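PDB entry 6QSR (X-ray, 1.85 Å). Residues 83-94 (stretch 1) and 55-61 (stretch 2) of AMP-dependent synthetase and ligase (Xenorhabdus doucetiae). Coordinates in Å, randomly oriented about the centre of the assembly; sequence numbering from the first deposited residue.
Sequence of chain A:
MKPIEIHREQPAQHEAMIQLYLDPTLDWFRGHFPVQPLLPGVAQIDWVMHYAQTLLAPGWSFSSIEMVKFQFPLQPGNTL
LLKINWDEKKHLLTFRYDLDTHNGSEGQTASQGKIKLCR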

# COMPACT_ATOMS: atom_id res chain seq x y z
N LYS A 83 -8.78 -0.74 -15.61
CA LYS A 83 -10.21 -0.67 -15.86
C LYS A 83 -10.86 -0.31 -14.53
O LYS A 83 -10.59 -0.97 -13.53
CB LYS A 83 -10.68 -2.05 -16.34
CG LYS A 83 -12.19 -2.29 -16.42
CD LYS A 83 -12.51 -3.71 -15.95
CE LYS A 83 -13.94 -4.13 -16.24
NZ LYS A 83 -14.01 -5.61 -16.38
N ILE A 84 -11.67 0.76 -14.52
CA ILE A 84 -12.36 1.23 -13.31
C ILE A 84 -13.85 1.41 -13.61
O ILE A 84 -14.21 1.97 -14.65
CB ILE A 84 -11.82 2.59 -12.80
CG1 ILE A 84 -10.31 2.54 -12.55
CG2 ILE A 84 -12.51 2.98 -11.50
CD1 ILE A 84 -9.67 3.91 -12.48
N ASN A 85 -14.69 0.95 -12.69
CA ASN A 85 -16.14 1.12 -12.78
C ASN A 85 -16.62 1.77 -11.48
O ASN A 85 -16.26 1.31 -10.39
CB ASN A 85 -16.80 -0.24 -12.99
CG ASN A 85 -18.31 -0.15 -13.14
OD1 ASN A 85 -19.05 0.02 -12.16
ND2 ASN A 85 -18.77 -0.28 -14.37
N TRP A 86 -17.40 2.83 -11.62
CA TRP A 86 -18.00 3.53 -10.48
C TRP A 86 -19.51 3.26 -10.47
O TRP A 86 -20.20 3.56 -11.44
CB TRP A 86 -17.70 5.03 -10.59
CG TRP A 86 -18.47 5.92 -9.65
CD1 TRP A 86 -19.22 7.00 -10.00
CD2 TRP A 86 -18.54 5.81 -8.23
NE1 TRP A 86 -19.76 7.59 -8.87
CE2 TRP A 86 -19.36 6.87 -7.77
CE3 TRP A 86 -18.00 4.92 -7.29
CZ2 TRP A 86 -19.64 7.07 -6.42
CZ3 TRP A 86 -18.28 5.11 -5.95
CH2 TRP A 86 -19.10 6.18 -5.52
N ASP A 87 -19.99 2.66 -9.38
CA ASP A 87 -21.41 2.40 -9.18
C ASP A 87 -21.88 3.33 -8.07
O ASP A 87 -21.70 3.06 -6.88
CB ASP A 87 -21.65 0.93 -8.83
CG ASP A 87 -23.11 0.52 -8.92
OD1 ASP A 87 -23.98 1.36 -8.63
OD2 ASP A 87 -23.39 -0.64 -9.27
N GLU A 88 -22.48 4.45 -8.47
CA GLU A 88 -22.83 5.52 -7.54
C GLU A 88 -23.86 5.09 -6.51
O GLU A 88 -23.74 5.42 -5.33
CB GLU A 88 -23.33 6.75 -8.31
CG GLU A 88 -23.54 7.98 -7.44
CD GLU A 88 -24.13 9.16 -8.20
OE1 GLU A 88 -24.67 8.98 -9.31
OE2 GLU A 88 -24.08 10.28 -7.66
N LYS A 89 -24.86 4.34 -6.95
CA LYS A 89 -25.91 3.84 -6.07
C LYS A 89 -25.38 2.86 -5.01
O LYS A 89 -25.89 2.85 -3.88
CB LYS A 89 -27.05 3.21 -6.89
CG LYS A 89 -27.77 4.24 -7.77
CD LYS A 89 -28.83 3.64 -8.69
CE LYS A 89 -30.26 3.93 -8.23
NZ LYS A 89 -30.59 5.38 -8.15
N LYS A 90 -24.34 2.10 -5.35
CA LYS A 90 -23.68 1.17 -4.41
C LYS A 90 -22.54 1.82 -3.59
O LYS A 90 -21.98 1.17 -2.70
CB LYS A 90 -23.13 -0.04 -5.16
CG LYS A 90 -24.15 -1.06 -5.63
CD LYS A 90 -23.45 -2.24 -6.28
CE LYS A 90 -24.35 -3.46 -6.44
NZ LYS A 90 -25.50 -3.19 -7.34
N HIS A 91 -22.20 3.07 -3.90
CA HIS A 91 -21.01 3.76 -3.35
C HIS A 91 -19.71 3.02 -3.69
O HIS A 91 -18.71 3.16 -2.97
CB HIS A 91 -21.11 3.95 -1.82
CG HIS A 91 -22.36 4.63 -1.36
ND1 HIS A 91 -23.44 4.87 -2.18
CD2 HIS A 91 -22.72 5.10 -0.14
CE1 HIS A 91 -24.40 5.47 -1.50
NE2 HIS A 91 -23.99 5.62 -0.26
N LEU A 92 -19.70 2.28 -4.80
CA LEU A 92 -18.71 1.22 -5.03
C LEU A 92 -17.89 1.45 -6.29
O LEU A 92 -18.42 1.56 -7.40
CB LEU A 92 -19.41 -0.13 -5.12
CG LEU A 92 -18.56 -1.40 -5.19
CD1 LEU A 92 -17.83 -1.63 -3.88
CD2 LEU A 92 -19.42 -2.60 -5.55
N LEU A 93 -16.57 1.52 -6.08
CA LEU A 93 -15.59 1.66 -7.13
C LEU A 93 -14.87 0.31 -7.24
O LEU A 93 -14.34 -0.20 -6.25
CB LEU A 93 -14.60 2.76 -6.72
CG LEU A 93 -13.55 3.26 -7.69
CD1 LEU A 93 -14.19 4.00 -8.86
CD2 LEU A 93 -12.57 4.17 -6.95
N THR A 94 -14.87 -0.25 -8.45
CA THR A 94 -14.22 -1.52 -8.72
C THR A 94 -13.15 -1.29 -9.75
O THR A 94 -13.31 -0.45 -10.64
CB THR A 94 -15.24 -2.56 -9.22
OG1 THR A 94 -16.00 -2.00 -10.29
CG2 THR A 94 -16.19 -2.93 -8.12
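Stretch 2 (55-61) LLAPGWS

The contact is built around Trp86, a buried strand residue whose CA-to-CB bond points toward stretch 2. Its side chain, with chi1 in the t well, meets three residues of that stretch in turn: Leu56, Ala57 and Trp60. Ala57 covers one face of the indole. Ala57 CB lies 3.6 Å from the centroid of the Trp86 five-membered ring and 17° off the ring normal, a CH-pi contact over the face, and it lies 3.5 Å from Trp86 CE2. The methyl sits nearly on the normal of the five-membered ring, so a short side chain from the loop rests against the face of a flat ring from the sheet.

Leu56 fills the neighbouring space. Its CD2 packs 3.5 Å from Ile84 CG2, 3.9 Å from Trp86 CB and 4.2 Å from Leu93 CD1, so one methyl touches three apolar side chains of the hairpin. Ile84 and Trp86 stand on the same side of their strand, as alternate residues do, while Asn85 between them points away; Leu93, on the partner strand, also points toward stretch 2. The fit is accompanied by an off-well chi1 of -95° at Leu56. The backbone takes part as well, with Leu56 O 3.4 Å from Trp86 CD1.

The platform is a two-stranded antiparallel hairpin, 83-87 and 92-94, held in register by paired bonds: Asn85 N to Thr94 O at 2.8 Å and Thr94 N to Asn85 O at 2.9 Å, then Asp87 N to Leu92 O at 2.8 Å and Leu92 N to Asp87 O at 3.0 Å. Stretch 2 enters at the end of a helix and passes into a type II turn from Ala57 to Trp60, closed by Trp60 N to Ala57 O at 3.2 Å. Gly59 takes the positive phi of 83° that such a turn asks for at its third position. Pro58 and Gly59 stay clear of the hairpin, so the turn lifts off after Ala57 and brings Trp60 back. The chain advances from Leu56, with Leu56 CA 6.4 Å from Trp86 CA, to Trp60, with Trp60 CA 9.2 Å from His91 CA.

Trp60 carries the contact outward. The edge of Trp86 meets its face, with six-membered centroids 5.0 Å apart, planes at 68°, and Trp86 CZ2 3.7 Å from Trp60 CE2. Trp60 then turns its own edge to the face of His91, centroids 5.5 Å apart and planes at 63°. His91 is anchored within the hairpin loop by ND1 to Glu88 O at 3.2 Å.

At the polar edge, Glu88 CG lies 4.0 Å from Trp60 CZ2. No direct hydrogen bond joins the stretches; instead a water accepts from Trp60 NE1 at 2.9 Å and donates to Glu88 OE2 at 2.6 Å. Packing makes the centre, and one bridging water serves the indole nitrogen at the border.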

# COMPACT_ATOMS: atom_id res chain seq x y z
N LEU A 55 -12.28 11.66 -13.03
CA LEU A 55 -13.13 11.27 -14.17
C LEU A 55 -14.52 10.76 -13.80
O LEU A 55 -15.48 11.02 -14.53
CB LEU A 55 -12.44 10.20 -15.01
CG LEU A 55 -11.00 10.42 -15.48
CD1 LEU A 55 -10.53 9.18 -16.22
CD2 LEU A 55 -10.90 11.66 -16.36
N LEU A 56 -14.63 10.01 -12.70
CA LEU A 56 -15.82 9.19 -12.42
C LEU A 56 -16.72 9.73 -11.31
O LEU A 56 -17.94 9.83 -11.48
CB LEU A 56 -15.40 7.75 -12.09
CG LEU A 56 -15.39 6.69 -13.21
CD1 LEU A 56 -14.90 7.22 -14.55
CD2 LEU A 56 -14.55 5.50 -12.77
N ALA A 57 -16.11 10.05 -10.17
CA ALA A 57 -16.82 10.43 -8.96
C ALA A 57 -16.23 11.70 -8.34
O ALA A 57 -15.72 11.66 -7.21
CB ALA A 57 -16.80 9.28 -7.96
N PRO A 58 -16.31 12.85 -9.06
CA PRO A 58 -15.79 14.11 -8.50
C PRO A 58 -16.55 14.50 -7.23
O PRO A 58 -17.77 14.31 -7.17
CB PRO A 58 -16.02 15.13 -9.63
CG PRO A 58 -17.09 14.53 -10.49
CD PRO A 58 -16.90 13.04 -10.40
N GLY A 59 -15.83 14.97 -6.22
CA GLY A 59 -16.42 15.34 -4.93
C GLY A 59 -16.63 14.19 -3.94
O GLY A 59 -17.07 14.43 -2.81
N TRP A 60 -16.34 12.96 -4.36
CA TRP A 60 -16.41 11.78 -3.49
C TRP A 60 -15.05 11.51 -2.87
O TRP A 60 -14.01 11.71 -3.51
CB TRP A 60 -16.88 10.55 -4.26
CG TRP A 60 -18.35 10.57 -4.60
CD1 TRP A 60 -18.96 11.30 -5.59
CD2 TRP A 60 -19.38 9.81 -3.96
NE1 TRP A 60 -20.31 11.04 -5.60
CE2 TRP A 60 -20.60 10.13 -4.61
CE3 TRP A 60 -19.40 8.89 -2.90
CZ2 TRP A 60 -21.82 9.56 -4.24
CZ3 TRP A 60 -20.62 8.33 -2.52
CH2 TRP A 60 -21.81 8.67 -3.19
N SER A 61 -15.06 11.04 -1.63
CA SER A 61 -13.85 10.80 -0.87
C SER A 61 -13.69 9.33 -0.54
O SER A 61 -14.64 8.56 -0.58
CB SER A 61 -13.87 11.63 0.42
OG SER A 61 -13.88 13.01 0.12
O HOH W 1 -22.34 12.18 -7.34